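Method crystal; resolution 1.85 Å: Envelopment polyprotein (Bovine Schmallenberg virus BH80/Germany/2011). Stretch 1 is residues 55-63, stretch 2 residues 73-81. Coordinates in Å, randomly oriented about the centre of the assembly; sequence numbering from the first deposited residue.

Stretch 1, residues 55-63: QYKTMTLNG
Stretch 2, residues 73-81: SYIESHIPA

The two stretches run antiparallel, their strand axes at 163° and 4.7 Å apart at closest approach. Stretch 2 enters already as an extended strand and remains extended through the paired residues; stretch 1 approaches it as a loop and pairs with it through Leu-61 (phi/psi -115/132), Asn-62 and Gly-63, its strand continuing onward. Leu-61 and Glu-76 form a hydrogen-bonded pair (CA to CA 5.1 Å), with Leu-61 N to Glu-76 O at 2.9 Å and Glu-76 N to Leu-61 O at 2.8 Å. Gly-63 and Tyr-74 repeat the pattern (CA to CA 5.3 Å): Gly-63 N to Tyr-74 O is 3.1 Å, Tyr-74 N to Gly-63 O 2.8 Å. Between them lies the non-hydrogen-bonded pair Asn-62 and Ile-75, where Ile-75 CA approaches Leu-61 O at 3.3 Å and Asn-62 CA approaches Tyr-74 O at 3.4 Å.

Leu-61, Glu-76 and Tyr-74 share one face of the sheet. Tyr-74, chi1 p (66°) and chi2 80°, folds its ring over Gly-63, whose CA sits 3.7 Å from the ring centroid in a CH-pi contact. Glycine suits this place: an ideal CB would lie 2.3 Å from Tyr-74 CZ. Leu-61 (m, t) brings CD1 within 3.8 Å of Glu-76 OE2, a van der Waals contact only. Glu-76 has chi1 t and chi2 -95°; its buried carboxylate accepts at OE2 a hydrogen bond from a water at 3.0 Å, which also donates weakly to Met-59 O at 3.5 Å.

On the other face, Ile-75 (t, t) extends CD1 to within 3.7 Å of both Thr-60 CB and Asn-62 ND2. Thr-60, chi1 p, donates from OG1 to Asn-62 OD1 at 3.0 Å; Asn-62 is m with chi2 63°, so its amide carbonyl meets that hydroxyl.

Beyond the ladder, side chains take over from paired backbone. Ser-77 (-161/-166), chi1 t, points toward stretch 1 and donates from OG to Met-59 O at 2.8 Å. A second water donates to Ser-77 OG at 3.3 Å and accepts from Thr-58 N at 2.9 Å, linking the two. Thr-58 (-135/-165), chi1 t, turns CG2 to 3.5 Å from His-78 O, while OG1 bonds elsewhere in the structure. His-78, p (46°) with chi2 -98°, starts sideways but its ring end comes nearer; Met-59 (chi1 p, chi2 -92°, chi3 -31°) approaches obliquely, SD 4.0 Å from His-78 CE1.

Tyr-56, chi1 t (-170°) and chi2 84°, points toward stretch 2 although its CA is 7.4 Å from that of Ile-79. The long aromatic side chain spans this wider gap, placing CD2 4.0 Å from Ile-79 CG1. Pro-80 CD lies over one ring face, 3.5 Å from the Tyr-56 ring centroid, its polarized C-H groups suited to the pi cloud.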

# COMPACT_ATOMS: atom_id res chain seq x y z
N GLN A 55 -4.01 14.57 26.83
CA GLN A 55 -2.63 14.09 26.92
C GLN A 55 -1.67 14.88 26.05
O GLN A 55 -0.45 14.73 26.22
CB GLN A 55 -2.55 12.61 26.43
CG GLN A 55 -3.19 11.60 27.38
CD GLN A 55 -3.44 10.31 26.68
OE1 GLN A 55 -4.28 10.27 25.78
NE2 GLN A 55 -2.68 9.26 27.01
N TYR A 56 -2.18 15.59 25.04
CA TYR A 56 -1.35 16.16 23.99
C TYR A 56 -1.16 17.67 24.20
O TYR A 56 -2.12 18.41 24.44
CB TYR A 56 -1.97 15.87 22.62
CG TYR A 56 -1.07 16.21 21.45
CD1 TYR A 56 -0.09 15.30 21.00
CD2 TYR A 56 -1.14 17.47 20.85
CE1 TYR A 56 0.75 15.62 19.95
CE2 TYR A 56 -0.30 17.82 19.76
CZ TYR A 56 0.63 16.89 19.32
OH TYR A 56 1.46 17.18 18.28
N LYS A 57 0.10 18.11 24.13
CA LYS A 57 0.44 19.53 24.11
C LYS A 57 1.61 19.75 23.16
O LYS A 57 2.63 19.05 23.26
CB LYS A 57 0.82 20.01 25.51
CG LYS A 57 1.24 21.44 25.53
CD LYS A 57 1.42 21.85 26.97
CE LYS A 57 2.86 21.96 27.31
NZ LYS A 57 3.21 23.41 27.39
N THR A 58 1.48 20.72 22.25
CA THR A 58 2.62 21.11 21.41
C THR A 58 2.71 22.63 21.36
O THR A 58 2.11 23.33 22.17
CB THR A 58 2.53 20.49 20.01
OG1 THR A 58 3.77 20.72 19.33
CG2 THR A 58 1.35 21.07 19.17
N MET A 59 3.48 23.17 20.42
CA MET A 59 3.67 24.61 20.42
C MET A 59 2.39 25.28 19.95
O MET A 59 1.54 24.67 19.31
CB MET A 59 4.86 24.99 19.54
CG MET A 59 4.57 25.11 18.08
SD MET A 59 4.77 23.73 17.00
CE MET A 59 6.08 22.70 17.64
N THR A 60 2.20 26.52 20.36
CA THR A 60 1.01 27.30 20.03
C THR A 60 1.45 28.63 19.44
O THR A 60 2.58 29.09 19.67
CB THR A 60 0.13 27.56 21.25
OG1 THR A 60 0.84 28.37 22.23
CG2 THR A 60 -0.32 26.21 21.85
N LEU A 61 0.58 29.21 18.63
CA LEU A 61 0.82 30.54 18.06
C LEU A 61 -0.22 31.49 18.62
O LEU A 61 -1.41 31.16 18.62
CB LEU A 61 0.71 30.49 16.53
CG LEU A 61 1.82 29.67 15.87
CD1 LEU A 61 1.61 29.66 14.40
CD2 LEU A 61 3.14 30.34 16.18
N ASN A 62 0.20 32.66 19.10
CA ASN A 62 -0.70 33.56 19.81
C ASN A 62 -0.68 34.88 19.04
O ASN A 62 0.37 35.25 18.50
CB ASN A 62 -0.25 33.69 21.31
CG ASN A 62 -0.27 32.29 22.11
OD1 ASN A 62 0.48 31.29 21.79
ND2 ASN A 62 -1.09 32.25 23.17
N GLY A 63 -1.85 35.51 18.88
CA GLY A 63 -1.92 36.70 18.03
C GLY A 63 -3.14 37.53 18.36
O GLY A 63 -3.91 37.20 19.26
N SER A 73 -7.98 38.51 20.69
CA SER A 73 -6.75 37.74 20.58
C SER A 73 -7.13 36.31 20.26
O SER A 73 -8.28 35.86 20.51
CB SER A 73 -5.91 37.77 21.84
OG SER A 73 -6.70 37.30 22.88
N TYR A 74 -6.13 35.60 19.73
CA TYR A 74 -6.36 34.19 19.38
C TYR A 74 -5.19 33.31 19.79
O TYR A 74 -4.06 33.77 20.08
CB TYR A 74 -6.61 34.01 17.89
CG TYR A 74 -5.44 34.33 17.01
CD1 TYR A 74 -4.40 33.42 16.84
CD2 TYR A 74 -5.40 35.54 16.33
CE1 TYR A 74 -3.32 33.73 16.05
CE2 TYR A 74 -4.35 35.85 15.51
CZ TYR A 74 -3.31 34.96 15.36
OH TYR A 74 -2.28 35.34 14.52
N ILE A 75 -5.47 32.00 19.73
CA ILE A 75 -4.45 30.98 19.85
C ILE A 75 -4.71 29.96 18.74
O ILE A 75 -5.87 29.67 18.39
CB ILE A 75 -4.44 30.31 21.25
CG1 ILE A 75 -3.26 29.33 21.36
CG2 ILE A 75 -5.79 29.65 21.58
CD1 ILE A 75 -2.90 28.99 22.78
N GLU A 76 -3.65 29.52 18.13
CA GLU A 76 -3.73 28.52 17.07
C GLU A 76 -2.80 27.36 17.42
O GLU A 76 -1.72 27.58 17.95
CB GLU A 76 -3.34 29.15 15.74
CG GLU A 76 -3.58 28.25 14.54
CD GLU A 76 -2.33 27.47 14.13
OE1 GLU A 76 -2.31 27.00 12.98
OE2 GLU A 76 -1.35 27.34 14.94
N SER A 77 -3.21 26.12 17.09
CA SER A 77 -2.30 25.00 17.30
C SER A 77 -2.82 23.85 16.43
O SER A 77 -3.66 24.05 15.54
CB SER A 77 -2.19 24.62 18.78
OG SER A 77 -1.10 23.74 19.03
N HIS A 78 -2.31 22.65 16.68
CA HIS A 78 -2.72 21.48 15.90
C HIS A 78 -2.56 20.24 16.76
O HIS A 78 -1.77 20.22 17.72
CB HIS A 78 -1.88 21.32 14.62
CG HIS A 78 -0.40 21.48 14.86
ND1 HIS A 78 0.27 22.66 14.62
CD2 HIS A 78 0.51 20.62 15.36
CE1 HIS A 78 1.54 22.53 14.96
NE2 HIS A 78 1.72 21.30 15.42
N ILE A 79 -3.26 19.16 16.36
CA ILE A 79 -3.23 17.91 17.08
C ILE A 79 -3.33 16.77 16.07
O ILE A 79 -4.07 16.90 15.09
CB ILE A 79 -4.38 17.80 18.12
CG1 ILE A 79 -4.39 16.45 18.84
CG2 ILE A 79 -5.75 18.07 17.51
CD1 ILE A 79 -5.37 16.41 20.00
N PRO A 80 -2.57 15.68 16.26
CA PRO A 80 -2.68 14.53 15.32
C PRO A 80 -4.09 14.00 15.24
O PRO A 80 -4.76 13.88 16.27
CB PRO A 80 -1.75 13.48 15.94
CG PRO A 80 -0.68 14.36 16.66
CD PRO A 80 -1.49 15.49 17.26
N ALA A 81 -4.50 13.59 14.03
CA ALA A 81 -5.82 12.97 13.86
C ALA A 81 -5.67 11.53 14.33
O ALA A 81 -5.49 10.62 13.52
CB ALA A 81 -6.31 13.07 12.42
O HOH W 1 -1.06 22.17 21.90
O HOH W 2 1.15 26.32 16.26